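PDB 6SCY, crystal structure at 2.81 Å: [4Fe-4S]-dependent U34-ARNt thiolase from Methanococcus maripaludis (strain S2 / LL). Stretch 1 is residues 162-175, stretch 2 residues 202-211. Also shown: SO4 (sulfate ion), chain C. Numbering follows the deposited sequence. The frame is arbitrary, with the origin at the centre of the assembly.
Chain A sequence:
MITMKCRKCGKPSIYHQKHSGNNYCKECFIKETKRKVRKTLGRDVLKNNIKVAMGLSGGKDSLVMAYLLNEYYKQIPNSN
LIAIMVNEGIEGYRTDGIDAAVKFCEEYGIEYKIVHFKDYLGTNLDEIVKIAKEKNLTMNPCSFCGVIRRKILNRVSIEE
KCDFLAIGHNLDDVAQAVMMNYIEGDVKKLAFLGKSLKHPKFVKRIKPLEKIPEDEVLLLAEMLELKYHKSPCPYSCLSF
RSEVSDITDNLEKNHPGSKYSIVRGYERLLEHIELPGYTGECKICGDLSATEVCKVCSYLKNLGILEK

Stretch 1 162-175: CDFLAIGHNLDDVA
Stretch 2, residues 202-211: FVKRIKPLEK

The apolar centre of the contact lies on two faces of a parallel pairing between the strand through Phe164, Leu165 and Ala166 and the strand through Arg205 and Ile206, whose axes approach to 4.5 Å with N-to-C directions 31° apart. On one face, Ile206 (chi1 54°, p; chi2 150°, t) sets CG2 3.7 Å from Phe164 CD1 and CD1 3.9 Å from Ala166 CB; Phe164 is m. On the other, Leu165 (t, p) places CD2 3.8 Å from Arg205 CG. Val203 (t), just before the strand pairing, directs its CA-to-CB bond toward the first stretch and brings CG1 to 4.2 Å from Leu165 CB.

Extended backbones (Leu165 phi/psi -117/106, Ile206 -108/144) carry these side chains. Leu165 pairs with Arg205 and Ala166 with Ile206, at CA-CA distances of 4.8 and 4.7 Å. Leu165 bonds to residues flanking its partner, as parallel register requires: its N donates to Lys204 O (2.8 Å), and its O accepts from Ile206 N (2.8 Å). Ile167 N then donates to Ile206 O (2.8 Å).

Beyond the strands the two stretches remain close without further hydrogen bonds between them. Lys207 to Glu210 forms a type I turn, and Asn170 CA lies 3.3 Å from Leu209 O in a CA-H...O contact. Asn170 (chi1 68°, p) caps the helix beginning at Leu171, its OD1 accepting from Asp173 N at 3.1 Å. Val174 (t) points toward the turn, with CG2 4.0 Å from Glu210 CG.

At the polar edge, Arg205 has an off-well chi1 of -106°, then t, t and chi4 -106°. Its guanidinium presents one face to Ile167, with NH1 3.5 Å from CG1. His169 (m, chi2 149°) receives Lys207 CE at its ring edge, 3.5 Å from ND1. Weak hydrogen bonds from His169 NE2 (3.2 Å) and Arg205 NH1 (3.5 Å) converge on O3 of a sulfate, probably from the crystallisation liquor.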

# COMPACT_ATOMS: atom_id res chain seq x y z
N CYS A 162 18.15 28.88 8.23
CA CYS A 162 18.01 28.28 6.91
C CYS A 162 16.57 28.23 6.47
O CYS A 162 15.67 28.09 7.29
CB CYS A 162 18.65 26.89 6.88
SG CYS A 162 20.45 26.91 7.10
N ASP A 163 16.35 28.35 5.16
CA ASP A 163 15.02 28.32 4.57
C ASP A 163 14.53 26.88 4.35
O ASP A 163 13.34 26.60 4.49
CB ASP A 163 15.00 29.14 3.27
CG ASP A 163 15.26 30.61 3.52
OD1 ASP A 163 14.41 31.26 4.17
OD2 ASP A 163 16.32 31.10 3.08
N PHE A 164 15.46 25.97 4.01
CA PHE A 164 15.15 24.57 3.75
C PHE A 164 16.21 23.63 4.34
O PHE A 164 17.37 24.02 4.50
CB PHE A 164 15.00 24.31 2.24
CG PHE A 164 13.93 25.11 1.56
CD1 PHE A 164 12.59 24.76 1.68
CD2 PHE A 164 14.26 26.22 0.78
CE1 PHE A 164 11.60 25.51 1.04
CE2 PHE A 164 13.26 26.96 0.14
CZ PHE A 164 11.94 26.60 0.28
N LEU A 165 15.79 22.40 4.65
CA LEU A 165 16.66 21.34 5.15
C LEU A 165 16.62 20.22 4.10
O LEU A 165 15.60 19.55 3.95
CB LEU A 165 16.22 20.85 6.55
CG LEU A 165 16.89 19.60 7.13
CD1 LEU A 165 18.30 19.88 7.61
CD2 LEU A 165 16.08 19.06 8.29
N ALA A 166 17.71 20.08 3.32
CA ALA A 166 17.81 19.07 2.27
C ALA A 166 18.25 17.72 2.83
O ALA A 166 19.25 17.64 3.54
CB ALA A 166 18.75 19.55 1.18
N ILE A 167 17.47 16.66 2.53
CA ILE A 167 17.72 15.27 2.97
C ILE A 167 17.91 14.39 1.73
O ILE A 167 17.14 14.49 0.78
CB ILE A 167 16.60 14.74 3.93
CG1 ILE A 167 16.18 15.76 5.02
CG2 ILE A 167 16.97 13.40 4.56
CD1 ILE A 167 17.19 16.07 6.08
N GLY A 168 18.95 13.55 1.76
CA GLY A 168 19.32 12.67 0.66
C GLY A 168 18.52 11.39 0.50
O GLY A 168 19.11 10.31 0.33
N HIS A 169 17.18 11.48 0.52
CA HIS A 169 16.32 10.31 0.33
C HIS A 169 16.12 10.10 -1.15
O HIS A 169 15.79 11.07 -1.85
CB HIS A 169 14.96 10.47 1.04
CG HIS A 169 15.02 10.45 2.54
ND1 HIS A 169 14.12 11.18 3.30
CD2 HIS A 169 15.85 9.78 3.37
CE1 HIS A 169 14.43 10.92 4.56
NE2 HIS A 169 15.47 10.09 4.65
N ASN A 170 16.37 8.87 -1.64
CA ASN A 170 16.21 8.56 -3.06
C ASN A 170 14.86 7.87 -3.32
O ASN A 170 14.13 7.61 -2.36
CB ASN A 170 17.43 7.80 -3.60
CG ASN A 170 17.62 6.39 -3.09
OD1 ASN A 170 16.73 5.55 -3.15
ND2 ASN A 170 18.80 6.10 -2.61
N LEU A 171 14.52 7.60 -4.60
CA LEU A 171 13.24 6.97 -4.96
C LEU A 171 13.02 5.64 -4.25
O LEU A 171 11.92 5.40 -3.75
CB LEU A 171 13.09 6.82 -6.48
CG LEU A 171 11.74 6.32 -7.00
CD1 LEU A 171 10.61 7.28 -6.65
CD2 LEU A 171 11.79 6.13 -8.50
N ASP A 172 14.08 4.79 -4.17
CA ASP A 172 14.06 3.50 -3.49
C ASP A 172 13.74 3.70 -2.01
O ASP A 172 12.79 3.10 -1.53
CB ASP A 172 15.38 2.74 -3.67
CG ASP A 172 15.51 1.95 -4.95
OD1 ASP A 172 15.65 2.58 -6.03
OD2 ASP A 172 15.50 0.70 -4.88
N ASP A 173 14.48 4.62 -1.31
CA ASP A 173 14.29 5.00 0.10
C ASP A 173 12.84 5.37 0.43
O ASP A 173 12.31 4.97 1.47
CB ASP A 173 15.18 6.20 0.47
CG ASP A 173 16.62 5.88 0.77
OD1 ASP A 173 16.95 5.67 1.95
OD2 ASP A 173 17.43 5.88 -0.18
N VAL A 174 12.21 6.17 -0.46
CA VAL A 174 10.85 6.70 -0.36
C VAL A 174 9.79 5.63 -0.64
O VAL A 174 8.81 5.57 0.10
CB VAL A 174 10.69 7.97 -1.22
CG1 VAL A 174 9.27 8.52 -1.15
CG2 VAL A 174 11.69 9.04 -0.80
N ALA A 175 9.97 4.80 -1.69
CA ALA A 175 9.04 3.72 -2.05
C ALA A 175 8.93 2.67 -0.94
O ALA A 175 7.84 2.17 -0.68
CB ALA A 175 9.48 3.05 -3.34
N PHE A 202 9.46 25.39 12.36
CA PHE A 202 9.94 24.21 11.64
C PHE A 202 10.44 24.53 10.23
O PHE A 202 9.70 25.08 9.42
CB PHE A 202 8.84 23.13 11.60
CG PHE A 202 9.24 21.80 11.01
CD1 PHE A 202 9.89 20.84 11.79
CD2 PHE A 202 8.92 21.47 9.70
CE1 PHE A 202 10.24 19.60 11.25
CE2 PHE A 202 9.28 20.23 9.16
CZ PHE A 202 9.93 19.30 9.94
N VAL A 203 11.72 24.19 9.95
CA VAL A 203 12.37 24.40 8.65
C VAL A 203 11.87 23.29 7.73
O VAL A 203 11.79 22.13 8.15
CB VAL A 203 13.92 24.43 8.78
CG1 VAL A 203 14.59 24.65 7.43
CG2 VAL A 203 14.37 25.49 9.77
N LYS A 204 11.50 23.64 6.48
CA LYS A 204 10.95 22.71 5.49
C LYS A 204 11.95 21.66 5.02
O LYS A 204 13.03 22.01 4.54
CB LYS A 204 10.35 23.48 4.30
CG LYS A 204 9.13 22.82 3.68
CD LYS A 204 9.44 22.03 2.42
CE LYS A 204 8.17 21.57 1.74
NZ LYS A 204 8.44 20.98 0.40
N ARG A 205 11.58 20.38 5.17
CA ARG A 205 12.39 19.24 4.76
C ARG A 205 12.21 18.99 3.26
O ARG A 205 11.12 18.62 2.82
CB ARG A 205 12.00 17.99 5.56
CG ARG A 205 13.02 17.58 6.62
CD ARG A 205 12.52 16.38 7.41
NE ARG A 205 13.53 15.89 8.35
CZ ARG A 205 14.23 14.78 8.18
NH1 ARG A 205 14.02 14.01 7.12
NH2 ARG A 205 15.13 14.42 9.08
N ILE A 206 13.26 19.23 2.48
CA ILE A 206 13.27 19.01 1.02
C ILE A 206 14.12 17.78 0.69
O ILE A 206 15.11 17.53 1.37
CB ILE A 206 13.66 20.28 0.19
CG1 ILE A 206 15.01 20.89 0.64
CG2 ILE A 206 12.54 21.31 0.24
CD1 ILE A 206 15.83 21.61 -0.43
N LYS A 207 13.72 16.99 -0.31
CA LYS A 207 14.46 15.80 -0.74
C LYS A 207 14.76 15.93 -2.23
O LYS A 207 13.90 15.62 -3.06
CB LYS A 207 13.68 14.50 -0.45
CG LYS A 207 13.63 14.13 1.02
CD LYS A 207 12.26 13.61 1.41
CE LYS A 207 11.93 13.92 2.85
NZ LYS A 207 11.76 15.38 3.10
N PRO A 208 15.94 16.47 -2.61
CA PRO A 208 16.23 16.63 -4.04
C PRO A 208 16.29 15.31 -4.80
O PRO A 208 15.84 15.26 -5.94
CB PRO A 208 17.58 17.37 -4.05
CG PRO A 208 17.73 17.94 -2.67
CD PRO A 208 17.07 16.94 -1.78
N LEU A 209 16.77 14.24 -4.16
CA LEU A 209 16.92 12.93 -4.78
C LEU A 209 15.65 12.05 -4.77
O LEU A 209 15.69 10.92 -5.26
CB LEU A 209 18.11 12.17 -4.14
CG LEU A 209 19.52 12.80 -4.26
CD1 LEU A 209 20.53 12.00 -3.52
CD2 LEU A 209 19.98 12.86 -5.69
N GLU A 210 14.53 12.57 -4.23
CA GLU A 210 13.22 11.92 -4.04
C GLU A 210 12.69 11.08 -5.22
O GLU A 210 11.93 10.13 -5.01
CB GLU A 210 12.18 12.98 -3.66
CG GLU A 210 11.01 12.46 -2.84
CD GLU A 210 9.92 13.48 -2.57
OE1 GLU A 210 8.78 13.06 -2.26
OE2 GLU A 210 10.19 14.70 -2.66
N LYS A 211 13.06 11.44 -6.46
CA LYS A 211 12.57 10.78 -7.66
C LYS A 211 13.67 10.09 -8.49
O LYS A 211 13.41 9.64 -9.61
CB LYS A 211 11.76 11.76 -8.53
CG LYS A 211 10.52 12.38 -7.85
CD LYS A 211 9.33 11.43 -7.82
CE LYS A 211 8.28 11.86 -6.82
NZ LYS A 211 8.66 11.48 -5.43
S SO4 C . 17.13 10.98 8.31
O1 SO4 C . 17.94 12.14 7.97
O2 SO4 C . 17.80 9.75 7.87
O3 SO4 C . 15.83 11.07 7.65
O4 SO4 C . 16.93 10.94 9.76